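Local coordinates for protein Pcza361.24 (Amycolatopsis orientalis, PDB 3G2M) that transfers a methyl group from S-adenosyl-L-methionine to a nitrogen of glycopeptides, probably during the biosynthesis of glycopeptide antibiotics, at residues V155-S160 against L187-M192; S160-D165 against R250-D255; T272-G277 against M284-A289. One frame throughout, in Å; residues are numbered along the deposited sequence.

Strand 184-191, part of interaction 1, touches the other two contacts. Interaction 1 pairs it with strand 151-156, while interaction 3 pairs its other neighbour, strand 284-290, with 267-274; L188 O to V287 N and L190 O to V285 N, each 2.8 Å, are probable hydrogen bonds joining the two. Their centres lie about 8 Å apart. Interaction 2 continues from S160, shared with interaction 1, to the strand 244-252, with A191 CB packing on L251 CD1 at 3.6 Å; its centre is about 14 Å from that of interaction 3. The S-adenosyl-L-methionine site, vacant in this chain, includes S157 of interaction 1; the S157 side chain lies about 6 Å from that of M284 in interaction 3.

Interaction 1 (V155-S160 against L187-M192); sequences VISSGS and LLSLAM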
ATOM      1  N   VAL A 155       2.116 -12.934  18.643  1.00 32.16           N
ATOM      2  CA  VAL A 155       2.887 -13.116  17.403  1.00 32.21           C
ATOM      3  C   VAL A 155       2.014 -13.049  16.145  1.00 31.80           C
ATOM      4  O   VAL A 155       0.840 -13.434  16.163  1.00 31.23           O
ATOM      5  CB  VAL A 155       3.748 -14.436  17.401  1.00 32.42           C
ATOM      6  CG1 VAL A 155       4.753 -14.441  18.549  1.00 33.29           C
ATOM      7  CG2 VAL A 155       2.884 -15.673  17.469  1.00 34.21           C
ATOM      8  N   ILE A 156       2.596 -12.541  15.058  1.00 30.83           N
ATOM      9  CA  ILE A 156       1.931 -12.535  13.759  1.00 29.99           C
ATOM     10  C   ILE A 156       2.952 -12.762  12.642  1.00 30.23           C
ATOM     11  O   ILE A 156       4.064 -12.232  12.684  1.00 29.81           O
ATOM     12  CB  ILE A 156       1.085 -11.233  13.532  1.00 29.81           C
ATOM     13  CG1 ILE A 156       0.146 -11.385  12.325  1.00 29.85           C
ATOM     14  CG2 ILE A 156       1.971  -9.981  13.402  1.00 29.54           C
ATOM     15  CD1 ILE A 156      -0.882 -10.270  12.211  1.00 29.38           C
ATOM     16  N   SER A 157       2.562 -13.563  11.658  1.00 29.85           N
ATOM     17  CA  SER A 157       3.442 -13.910  10.553  1.00 30.80           C
ATOM     18  C   SER A 157       3.302 -12.931   9.393  1.00 30.49           C
ATOM     19  O   SER A 157       2.232 -12.341   9.192  1.00 30.43           O
ATOM     20  CB  SER A 157       3.155 -15.341  10.091  1.00 30.83           C
ATOM     21  OG  SER A 157       4.144 -15.789   9.176  1.00 34.31           O
ATOM     22  N   SER A 158       4.384 -12.772   8.626  1.00 29.99           N
ATOM     23  CA  SER A 158       4.412 -11.861   7.475  1.00 29.75           C
ATOM     24  C   SER A 158       3.200 -11.971   6.552  1.00 29.67           C
ATOM     25  O   SER A 158       2.618 -10.961   6.171  1.00 30.03           O
ATOM     26  CB  SER A 158       5.681 -12.091   6.647  1.00 29.28           C
ATOM     27  OG  SER A 158       5.732 -11.148   5.593  1.00 29.53           O
ATOM     28  N   GLY A 159       2.838 -13.199   6.179  1.00 29.78           N
ATOM     29  CA  GLY A 159       1.741 -13.427   5.238  1.00 29.76           C
ATOM     30  C   GLY A 159       0.426 -12.822   5.698  1.00 29.89           C
ATOM     31  O   GLY A 159      -0.353 -12.291   4.888  1.00 30.35           O
ATOM     32  N   SER A 160       0.196 -12.885   7.004  1.00 29.40           N
ATOM     33  CA  SER A 160      -1.048 -12.433   7.619  1.00 29.20           C
ATOM     34  C   SER A 160      -1.174 -10.916   7.712  1.00 28.96           C
ATOM     35  O   SER A 160      -2.193 -10.355   7.322  1.00 28.62           O
ATOM     36  CB  SER A 160      -1.149 -13.031   9.019  1.00 29.16           C
ATOM     37  OG  SER A 160      -1.001 -14.436   8.950  1.00 29.27           O
ATOM     38  N   LEU A 187       5.582  -9.758  18.612  1.00 32.84           N
ATOM     39  CA  LEU A 187       6.594 -10.202  17.655  1.00 32.89           C
ATOM     40  C   LEU A 187       5.981 -10.350  16.282  1.00 32.24           C
ATOM     41  O   LEU A 187       4.917 -10.950  16.136  1.00 31.63           O
ATOM     42  CB  LEU A 187       7.214 -11.543  18.070  1.00 32.86           C
ATOM     43  CG  LEU A 187       8.089 -11.734  19.318  1.00 35.04           C
ATOM     44  CD1 LEU A 187       9.388 -10.977  19.226  1.00 36.83           C
ATOM     45  CD2 LEU A 187       7.380 -11.385  20.604  1.00 37.28           C
ATOM     46  N   LEU A 188       6.663  -9.809  15.279  1.00 31.81           N
ATOM     47  CA  LEU A 188       6.206  -9.910  13.898  1.00 31.53           C
ATOM     48  C   LEU A 188       7.331 -10.406  12.995  1.00 31.60           C
ATOM     49  O   LEU A 188       8.482 -10.017  13.164  1.00 31.99           O
ATOM     50  CB  LEU A 188       5.722  -8.545  13.380  1.00 31.36           C
ATOM     51  CG  LEU A 188       4.830  -7.613  14.205  1.00 31.25           C
ATOM     52  CD1 LEU A 188       5.659  -6.707  15.107  1.00 29.78           C
ATOM     53  CD2 LEU A 188       3.988  -6.750  13.252  1.00 31.08           C
ATOM     54  N   SER A 189       7.002 -11.282  12.052  1.00 31.88           N
ATOM     55  CA  SER A 189       7.897 -11.534  10.932  1.00 31.31           C
ATOM     56  C   SER A 189       7.381 -10.745   9.739  1.00 31.62           C
ATOM     57  O   SER A 189       6.168 -10.571   9.586  1.00 31.58           O
ATOM     58  CB  SER A 189       7.993 -13.018  10.603  1.00 31.79           C
ATOM     59  OG  SER A 189       6.779 -13.514  10.073  1.00 31.60           O
ATOM     60  N   LEU A 190       8.303 -10.250   8.915  1.00 31.19           N
ATOM     61  CA  LEU A 190       7.958  -9.430   7.755  1.00 31.68           C
ATOM     62  C   LEU A 190       8.903  -9.758   6.620  1.00 31.66           C
ATOM     63  O   LEU A 190      10.116  -9.618   6.774  1.00 32.01           O
ATOM     64  CB  LEU A 190       8.078  -7.931   8.081  1.00 31.22           C
ATOM     65  CG  LEU A 190       7.221  -7.370   9.233  1.00 32.55           C
ATOM     66  CD1 LEU A 190       7.716  -6.002   9.682  1.00 32.12           C
ATOM     67  CD2 LEU A 190       5.757  -7.312   8.854  1.00 32.48           C
ATOM     68  N   ALA A 191       8.345 -10.178   5.488  1.00 31.99           N
ATOM     69  CA  ALA A 191       9.132 -10.422   4.279  1.00 33.15           C
ATOM     70  C   ALA A 191       9.802  -9.133   3.797  1.00 33.93           C
ATOM     71  O   ALA A 191       9.192  -8.058   3.834  1.00 33.57           O
ATOM     72  CB  ALA A 191       8.259 -11.012   3.189  1.00 33.04           C
HETATM   73  N   MSE A 192      11.051  -9.260   3.345  1.00 34.70           N
HETATM   74  CA  MSE A 192      11.899  -8.127   2.979  1.00 36.65           C
HETATM   75  C   MSE A 192      12.394  -8.302   1.546  1.00 35.73           C
HETATM   76  O   MSE A 192      13.227  -9.168   1.271  1.00 35.30           O
HETATM   77  CB  MSE A 192      13.085  -7.992   3.956  1.00 36.28           C
HETATM   78  CG  MSE A 192      14.077  -6.838   3.658  1.00 38.09           C
HETATM   79 SE   MSE A 192      15.628  -6.746   4.895  1.00 42.63          SE
HETATM   80  CE  MSE A 192      16.484  -8.421   4.408  1.00 41.23           C
TER
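S158 and S189 lock the segments 155-160 and 187-192 together where the first leaves the sheet. Starting from S158 CB, the first atom met is S189 O, at 3.3 Å. OG then stands anti to the backbone N (chi1 -176°), which carries it past L190 to the amide of A191; A191 N donates to S158 OG at 2.8 Å, with an N-H...O angle of 161°. In return, S158 N donates to S189 OG at 2.9 Å. That hydroxyl is also hydrogen-bonded to E71 OE2, and S157 OG binds the same carboxylate oxygen. Upstream, I156 N to L187 O (3.0 Å) and S189 N to I156 O (3.2 Å) give the parallel register V155–L187 and I156–L188 between strands 151-156 and 184-191, the fourth and fifth of the Rossmann-like sheet of class I methyltransferases. S157 follows directly at the strand's carboxyl end, where it is part of the S-adenosyl-L-methionine site, unoccupied in this chain, and takes the N-cap position of helix 158-161. On one sheet face V155 CG1 crosses L187 CB at 3.8 Å, and both side chains touch F75 of helix 69-79. On the other, I156 CG2 lies 3.8 Å from L188 CG; I156 also touches M142, and L188 packs on V257.

Interaction 2 (S160-D165 against R250-D255); sequences SINELD and RLLAPD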
ATOM      1  N   SER A 160       0.196 -12.885   7.004  1.00 29.40           N
ATOM      2  CA  SER A 160      -1.048 -12.433   7.619  1.00 29.20           C
ATOM      3  C   SER A 160      -1.174 -10.916   7.712  1.00 28.96           C
ATOM      4  O   SER A 160      -2.193 -10.355   7.322  1.00 28.62           O
ATOM      5  CB  SER A 160      -1.149 -13.031   9.019  1.00 29.16           C
ATOM      6  OG  SER A 160      -1.001 -14.436   8.950  1.00 29.27           O
ATOM      7  N   ILE A 161      -0.157 -10.251   8.262  1.00 28.76           N
ATOM      8  CA  ILE A 161      -0.212  -8.782   8.375  1.00 28.65           C
ATOM      9  C   ILE A 161      -0.288  -8.128   6.988  1.00 28.58           C
ATOM     10  O   ILE A 161      -0.995  -7.146   6.798  1.00 28.10           O
ATOM     11  CB  ILE A 161       0.945  -8.190   9.242  1.00 28.61           C
ATOM     12  CG1 ILE A 161       0.780  -6.655   9.383  1.00 29.50           C
ATOM     13  CG2 ILE A 161       2.313  -8.580   8.671  1.00 29.07           C
ATOM     14  CD1 ILE A 161       1.645  -5.998  10.461  1.00 28.69           C
ATOM     15  N   ASN A 162       0.406  -8.705   6.011  1.00 28.86           N
ATOM     16  CA  ASN A 162       0.370  -8.181   4.642  1.00 29.14           C
ATOM     17  C   ASN A 162      -0.993  -8.316   3.953  1.00 29.56           C
ATOM     18  O   ASN A 162      -1.233  -7.684   2.928  1.00 29.52           O
ATOM     19  CB  ASN A 162       1.488  -8.797   3.782  1.00 28.65           C
ATOM     20  CG  ASN A 162       2.816  -8.055   3.930  1.00 29.50           C
ATOM     21  OD1 ASN A 162       2.965  -6.931   3.446  1.00 28.37           O
ATOM     22  ND2 ASN A 162       3.788  -8.688   4.583  1.00 27.95           N
ATOM     23  N   GLU A 163      -1.888  -9.118   4.520  1.00 30.19           N
ATOM     24  CA  GLU A 163      -3.257  -9.227   3.995  1.00 31.78           C
ATOM     25  C   GLU A 163      -4.134  -8.032   4.403  1.00 30.94           C
ATOM     26  O   GLU A 163      -5.235  -7.850   3.878  1.00 31.34           O
ATOM     27  CB  GLU A 163      -3.892 -10.564   4.425  1.00 31.83           C
ATOM     28  CG  GLU A 163      -3.357 -11.744   3.599  1.00 34.58           C
ATOM     29  CD  GLU A 163      -3.943 -13.101   3.958  1.00 35.50           C
ATOM     30  OE1 GLU A 163      -4.754 -13.224   4.914  1.00 39.97           O
ATOM     31  OE2 GLU A 163      -3.581 -14.070   3.252  1.00 41.10           O
ATOM     32  N   LEU A 164      -3.631  -7.207   5.323  1.00 30.01           N
ATOM     33  CA  LEU A 164      -4.404  -6.089   5.879  1.00 29.33           C
ATOM     34  C   LEU A 164      -4.029  -4.749   5.245  1.00 29.01           C
ATOM     35  O   LEU A 164      -2.841  -4.441   5.090  1.00 28.52           O
ATOM     36  CB  LEU A 164      -4.185  -6.010   7.398  1.00 29.15           C
ATOM     37  CG  LEU A 164      -4.556  -7.205   8.288  1.00 29.57           C
ATOM     38  CD1 LEU A 164      -4.285  -6.869   9.763  1.00 30.09           C
ATOM     39  CD2 LEU A 164      -6.025  -7.619   8.078  1.00 28.65           C
ATOM     40  N   ASP A 165      -5.038  -3.953   4.899  1.00 28.32           N
ATOM     41  CA  ASP A 165      -4.811  -2.597   4.409  1.00 27.90           C
ATOM     42  C   ASP A 165      -4.398  -1.667   5.561  1.00 28.18           C
ATOM     43  O   ASP A 165      -4.298  -2.103   6.712  1.00 26.89           O
ATOM     44  CB  ASP A 165      -6.025  -2.058   3.613  1.00 27.86           C
ATOM     45  CG  ASP A 165      -7.269  -1.842   4.466  1.00 28.43           C
ATOM     46  OD1 ASP A 165      -7.186  -1.795   5.713  1.00 26.01           O
ATOM     47  OD2 ASP A 165      -8.358  -1.716   3.866  1.00 27.77           O
ATOM     48  N   ARG A 250       0.016  -7.777  -1.572  1.00 35.60           N
ATOM     49  CA  ARG A 250       0.688  -6.685  -0.894  1.00 34.36           C
ATOM     50  C   ARG A 250       2.010  -7.170  -0.324  1.00 33.87           C
ATOM     51  O   ARG A 250       2.082  -8.263   0.245  1.00 32.88           O
ATOM     52  CB  ARG A 250      -0.200  -6.172   0.241  1.00 34.56           C
ATOM     53  CG  ARG A 250       0.426  -5.093   1.120  1.00 33.33           C
ATOM     54  CD  ARG A 250      -0.522  -4.681   2.242  1.00 33.46           C
ATOM     55  NE  ARG A 250      -1.707  -3.985   1.742  1.00 33.51           N
ATOM     56  CZ  ARG A 250      -2.905  -4.538   1.560  1.00 34.07           C
ATOM     57  NH1 ARG A 250      -3.115  -5.824   1.820  1.00 31.63           N
ATOM     58  NH2 ARG A 250      -3.906  -3.792   1.114  1.00 35.30           N
ATOM     59  N   LEU A 251       3.052  -6.359  -0.490  1.00 33.47           N
ATOM     60  CA  LEU A 251       4.312  -6.596   0.201  1.00 33.60           C
ATOM     61  C   LEU A 251       4.806  -5.299   0.816  1.00 32.89           C
ATOM     62  O   LEU A 251       5.289  -4.409   0.114  1.00 32.82           O
ATOM     63  CB  LEU A 251       5.375  -7.219  -0.725  1.00 33.57           C
ATOM     64  CG  LEU A 251       6.661  -7.711  -0.036  1.00 33.84           C
ATOM     65  CD1 LEU A 251       6.371  -8.853   0.935  1.00 34.81           C
ATOM     66  CD2 LEU A 251       7.695  -8.148  -1.044  1.00 34.86           C
ATOM     67  N   LEU A 252       4.667  -5.199   2.133  1.00 31.90           N
ATOM     68  CA  LEU A 252       5.112  -4.024   2.849  1.00 31.33           C
ATOM     69  C   LEU A 252       6.602  -4.135   3.157  1.00 31.39           C
ATOM     70  O   LEU A 252       7.117  -5.227   3.468  1.00 31.08           O
ATOM     71  CB  LEU A 252       4.317  -3.854   4.150  1.00 31.10           C
ATOM     72  CG  LEU A 252       2.811  -3.595   4.039  1.00 30.02           C
ATOM     73  CD1 LEU A 252       2.079  -4.105   5.281  1.00 29.22           C
ATOM     74  CD2 LEU A 252       2.537  -2.119   3.802  1.00 28.98           C
ATOM     75  N   ALA A 253       7.291  -3.004   3.068  1.00 30.81           N
ATOM     76  CA  ALA A 253       8.665  -2.914   3.539  1.00 31.16           C
ATOM     77  C   ALA A 253       8.653  -3.048   5.063  1.00 30.96           C
ATOM     78  O   ALA A 253       7.813  -2.436   5.717  1.00 30.93           O
ATOM     79  CB  ALA A 253       9.275  -1.567   3.112  1.00 30.72           C
ATOM     80  N   PRO A 254       9.553  -3.882   5.641  1.00 31.51           N
ATOM     81  CA  PRO A 254       9.634  -3.976   7.109  1.00 31.25           C
ATOM     82  C   PRO A 254       9.738  -2.620   7.813  1.00 31.31           C
ATOM     83  O   PRO A 254       9.109  -2.421   8.853  1.00 30.91           O
ATOM     84  CB  PRO A 254      10.909  -4.810   7.335  1.00 31.69           C
ATOM     85  CG  PRO A 254      10.970  -5.686   6.108  1.00 31.34           C
ATOM     86  CD  PRO A 254      10.500  -4.804   4.982  1.00 30.92           C
ATOM     87  N   ASP A 255      10.500  -1.685   7.241  1.00 31.59           N
ATOM     88  CA  ASP A 255      10.664  -0.353   7.842  1.00 31.51           C
ATOM     89  C   ASP A 255       9.356   0.450   7.860  1.00 31.05           C
ATOM     90  O   ASP A 255       9.150   1.274   8.756  1.00 31.06           O
ATOM     91  CB  ASP A 255      11.777   0.450   7.145  1.00 32.07           C
ATOM     92  CG  ASP A 255      13.185  -0.065   7.480  1.00 33.92           C
ATOM     93  OD1 ASP A 255      13.365  -0.738   8.517  1.00 36.75           O
ATOM     94  OD2 ASP A 255      14.117   0.203   6.694  1.00 35.89           O
TER
HETATM   95  O   HOH W   1       6.366  -7.475   4.610  1.00 25.02           O
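N162 is gripped at both its backbone and its amide by segment 250-255. It sits in the type I beta turn from I161 to L164, which follows the fourth strand of the Rossmann-like methyltransferase fold, whereas R250, L251 and L252 end strand 244-252 of a separate three-stranded sheet. The turn is closed by L164 N donating to I161 O at 3.0 Å.

Each polar atom of the N162 amide has a partner that supports its assignment. N162 OD1 accepts from L252 N at 2.8 Å, with an N-H...O angle of 159°, and the donor is tilted out of the amide's carbonyl plane. L252 CG also comes within 3.4 Å of N162 OD1, so the leucine side chain lies against the acceptor as the two side chains slide past each other. N162 ND2 donates to a water at 2.8 Å and also to S158 O, which uses both amide hydrogens. The same water donates to L252 O at 2.6 Å; OD1 and ND2 therefore address the N-H and, through the water, the carbonyl of one residue.

N162 O accepts from R250 NH1 at 2.9 Å. This bond is nearly straight (169°), and the oxygen lies only 3° out of the guanidinium plane. The bend at chi3 turns the guanidinium along the turn, where D165 CA and L164 O lie over one face; L164 O is hydrogen-bonded instead to R169 NH1. R250 NE has a long, weak ion pair with E225. D165, in contrast, uses OD1 to cap D168 N at the start of helix 166-179. D165 OD2 remains 5.6 Å from R250 NH2.

Interaction 3 (T272-G277 against M284-A289); sequences TPFASG and MVLVEA
F274 lays its ring across M284, which is a selenomethionine, with M284 CB making a CH-pi contact 3.7 Å above the plane on one face, offset toward the rim. Near the ring plane the edge meets backbone: F274 CE2 is 3.5 Å from L286 N, and T272 O lies at the same rim. M284 SE approaches obliquely, 4.5 Å from the centroid of the F274 ring and 54° off the ring normal, a Met-aromatic contact in which M284 SE comes 3.5 Å from F274 CZ. Apolar packing adds F274 CZ on M284 CG at 3.4 Å. With CG of F274 set between the backbone N and the carbonyl carbon (chi1 69°), the ring folds back over the partner strand.

The backbone below is an antiparallel hairpin. T272 and L286 form a hydrogen-bonded pair, with T272 N to L286 O and L286 N to T272 O both at 2.8 Å. The latter is almost straight at 177°, although its donor stands above the carbonyl plane. F274 N to M284 O, at 2.7 Å, begins the next such pair; its return bond, from M284 N to F274 O, is weak. Between them P273 faces V285 in a non-hydrogen-bonded pair, a position in which the proline's missing N-H costs no bond to this strand.

A water joins T272 OG1 (2.6 Å), L286 O and E288 OE2, donating to the last two, while E288 OE1 forms a salt bridge with K185. Strand 284-290 runs antiparallel between 184-191 and the outermost 267-274, giving the order 3-2-1-4-5-7-6 characteristic of class I methyltransferases. Helix 69-79 lies along the face bearing F274, T272 and L286, which touch its E74, R78 and F75 respectively; V285, on the reverse face, packs against M192.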
ATOM      1  N   THR A 272      15.512  -7.936  13.431  1.00 39.93           N
ATOM      2  CA  THR A 272      16.553  -8.893  13.078  1.00 39.94           C
ATOM      3  C   THR A 272      16.257  -9.570  11.740  1.00 39.96           C
ATOM      4  O   THR A 272      15.332 -10.381  11.643  1.00 39.66           O
ATOM      5  CB  THR A 272      16.737  -9.966  14.174  1.00 39.93           C
ATOM      6  OG1 THR A 272      16.846  -9.332  15.456  1.00 39.69           O
ATOM      7  CG2 THR A 272      17.993 -10.800  13.907  1.00 40.39           C
ATOM      8  N   PRO A 273      17.047  -9.240  10.701  1.00 40.21           N
ATOM      9  CA  PRO A 273      16.900  -9.944   9.428  1.00 40.41           C
ATOM     10  C   PRO A 273      17.316 -11.413   9.534  1.00 40.58           C
ATOM     11  O   PRO A 273      18.228 -11.749  10.298  1.00 40.73           O
ATOM     12  CB  PRO A 273      17.825  -9.165   8.481  1.00 40.44           C
ATOM     13  CG  PRO A 273      18.809  -8.499   9.370  1.00 40.91           C
ATOM     14  CD  PRO A 273      18.084  -8.193  10.641  1.00 40.42           C
ATOM     15  N   PHE A 274      16.630 -12.275   8.790  1.00 40.60           N
ATOM     16  CA  PHE A 274      16.923 -13.706   8.769  1.00 40.83           C
ATOM     17  C   PHE A 274      16.418 -14.340   7.478  1.00 41.11           C
ATOM     18  O   PHE A 274      15.601 -13.749   6.770  1.00 40.75           O
ATOM     19  CB  PHE A 274      16.335 -14.413  10.002  1.00 40.67           C
ATOM     20  CG  PHE A 274      14.825 -14.482  10.020  1.00 40.63           C
ATOM     21  CD1 PHE A 274      14.163 -15.619   9.565  1.00 40.87           C
ATOM     22  CD2 PHE A 274      14.071 -13.429  10.523  1.00 40.40           C
ATOM     23  CE1 PHE A 274      12.774 -15.696   9.596  1.00 40.95           C
ATOM     24  CE2 PHE A 274      12.677 -13.497  10.552  1.00 40.23           C
ATOM     25  CZ  PHE A 274      12.033 -14.630  10.096  1.00 40.30           C
ATOM     26  N   ALA A 275      16.918 -15.536   7.174  1.00 41.61           N
ATOM     27  CA  ALA A 275      16.498 -16.280   5.992  1.00 42.36           C
ATOM     28  C   ALA A 275      15.350 -17.217   6.341  1.00 43.16           C
ATOM     29  O   ALA A 275      15.447 -18.015   7.278  1.00 43.17           O
ATOM     30  CB  ALA A 275      17.669 -17.059   5.403  1.00 42.35           C
ATOM     31  N   SER A 276      14.264 -17.116   5.582  1.00 44.09           N
ATOM     32  CA  SER A 276      13.076 -17.937   5.813  1.00 45.21           C
ATOM     33  C   SER A 276      13.296 -19.424   5.506  1.00 45.75           C
ATOM     34  O   SER A 276      12.616 -20.284   6.066  1.00 45.89           O
ATOM     35  CB  SER A 276      11.886 -17.390   5.022  1.00 45.16           C
ATOM     36  OG  SER A 276      12.175 -17.342   3.638  1.00 45.90           O
ATOM     37  N   GLY A 277      14.245 -19.720   4.621  1.00 46.47           N
ATOM     38  CA  GLY A 277      14.584 -21.107   4.296  1.00 47.21           C
ATOM     39  C   GLY A 277      15.723 -21.667   5.132  1.00 47.67           C
ATOM     40  O   GLY A 277      16.282 -22.719   4.804  1.00 47.91           O
HETATM   41  N   MSE A 284      13.665 -11.868   5.351  1.00 38.95           N
HETATM   42  CA  MSE A 284      12.647 -11.645   6.356  1.00 40.11           C
HETATM   43  C   MSE A 284      13.250 -10.929   7.550  1.00 37.94           C
HETATM   44  O   MSE A 284      14.443 -11.058   7.815  1.00 37.67           O
HETATM   45  CB  MSE A 284      12.068 -12.989   6.794  1.00 40.07           C
HETATM   46  CG  MSE A 284      10.715 -12.916   7.432  1.00 42.18           C
HETATM   47 SE   MSE A 284       9.904 -14.679   7.304  1.00 47.01          SE
HETATM   48  CE  MSE A 284       9.184 -14.530   5.491  1.00 46.66           C
ATOM     49  N   VAL A 285      12.411 -10.188   8.271  1.00 36.17           N
ATOM     50  CA  VAL A 285      12.823  -9.440   9.457  1.00 34.98           C
ATOM     51  C   VAL A 285      11.937  -9.843  10.650  1.00 34.38           C
ATOM     52  O   VAL A 285      10.704  -9.884  10.531  1.00 33.87           O
ATOM     53  CB  VAL A 285      12.746  -7.896   9.210  1.00 35.00           C
ATOM     54  CG1 VAL A 285      13.135  -7.115  10.455  1.00 35.43           C
ATOM     55  CG2 VAL A 285      13.647  -7.492   8.058  1.00 34.82           C
ATOM     56  N   LEU A 286      12.574 -10.173  11.775  1.00 33.15           N
ATOM     57  CA  LEU A 286      11.858 -10.400  13.025  1.00 32.49           C
ATOM     58  C   LEU A 286      11.870  -9.121  13.850  1.00 32.28           C
ATOM     59  O   LEU A 286      12.923  -8.681  14.321  1.00 31.47           O
ATOM     60  CB  LEU A 286      12.462 -11.570  13.823  1.00 32.38           C
ATOM     61  CG  LEU A 286      11.546 -12.435  14.712  1.00 31.55           C
ATOM     62  CD1 LEU A 286      10.905 -11.638  15.851  1.00 30.82           C
ATOM     63  CD2 LEU A 286      10.473 -13.195  13.913  1.00 30.92           C
ATOM     64  N   VAL A 287      10.683  -8.544  14.023  1.00 32.18           N
ATOM     65  CA  VAL A 287      10.505  -7.261  14.707  1.00 32.67           C
ATOM     66  C   VAL A 287       9.961  -7.509  16.112  1.00 32.68           C
ATOM     67  O   VAL A 287       9.015  -8.276  16.287  1.00 32.43           O
ATOM     68  CB  VAL A 287       9.541  -6.332  13.903  1.00 32.63           C
ATOM     69  CG1 VAL A 287       9.165  -5.074  14.692  1.00 33.11           C
ATOM     70  CG2 VAL A 287      10.152  -5.952  12.550  1.00 32.95           C
ATOM     71  N   GLU A 288      10.579  -6.882  17.113  1.00 32.85           N
ATOM     72  CA  GLU A 288      10.092  -6.950  18.497  1.00 32.80           C
ATOM     73  C   GLU A 288       9.573  -5.587  18.920  1.00 32.92           C
ATOM     74  O   GLU A 288      10.281  -4.579  18.794  1.00 32.63           O
ATOM     75  CB  GLU A 288      11.206  -7.365  19.455  1.00 33.37           C
ATOM     76  CG  GLU A 288      11.748  -8.764  19.243  1.00 34.16           C
ATOM     77  CD  GLU A 288      13.074  -8.961  19.926  1.00 35.90           C
ATOM     78  OE1 GLU A 288      13.114  -8.825  21.174  1.00 36.93           O
ATOM     79  OE2 GLU A 288      14.071  -9.234  19.217  1.00 33.67           O
ATOM     80  N   ALA A 289       8.349  -5.556  19.440  1.00 32.74           N
ATOM     81  CA  ALA A 289       7.746  -4.296  19.867  1.00 32.91           C
ATOM     82  C   ALA A 289       7.103  -4.421  21.237  1.00 33.04           C
ATOM     83  O   ALA A 289       6.525  -5.458  21.577  1.00 32.77           O
ATOM     84  CB  ALA A 289       6.729  -3.802  18.841  1.00 32.65           C
TER
HETATM   85  O   HOH W   2      14.487  -9.093  16.580  1.00 31.09           O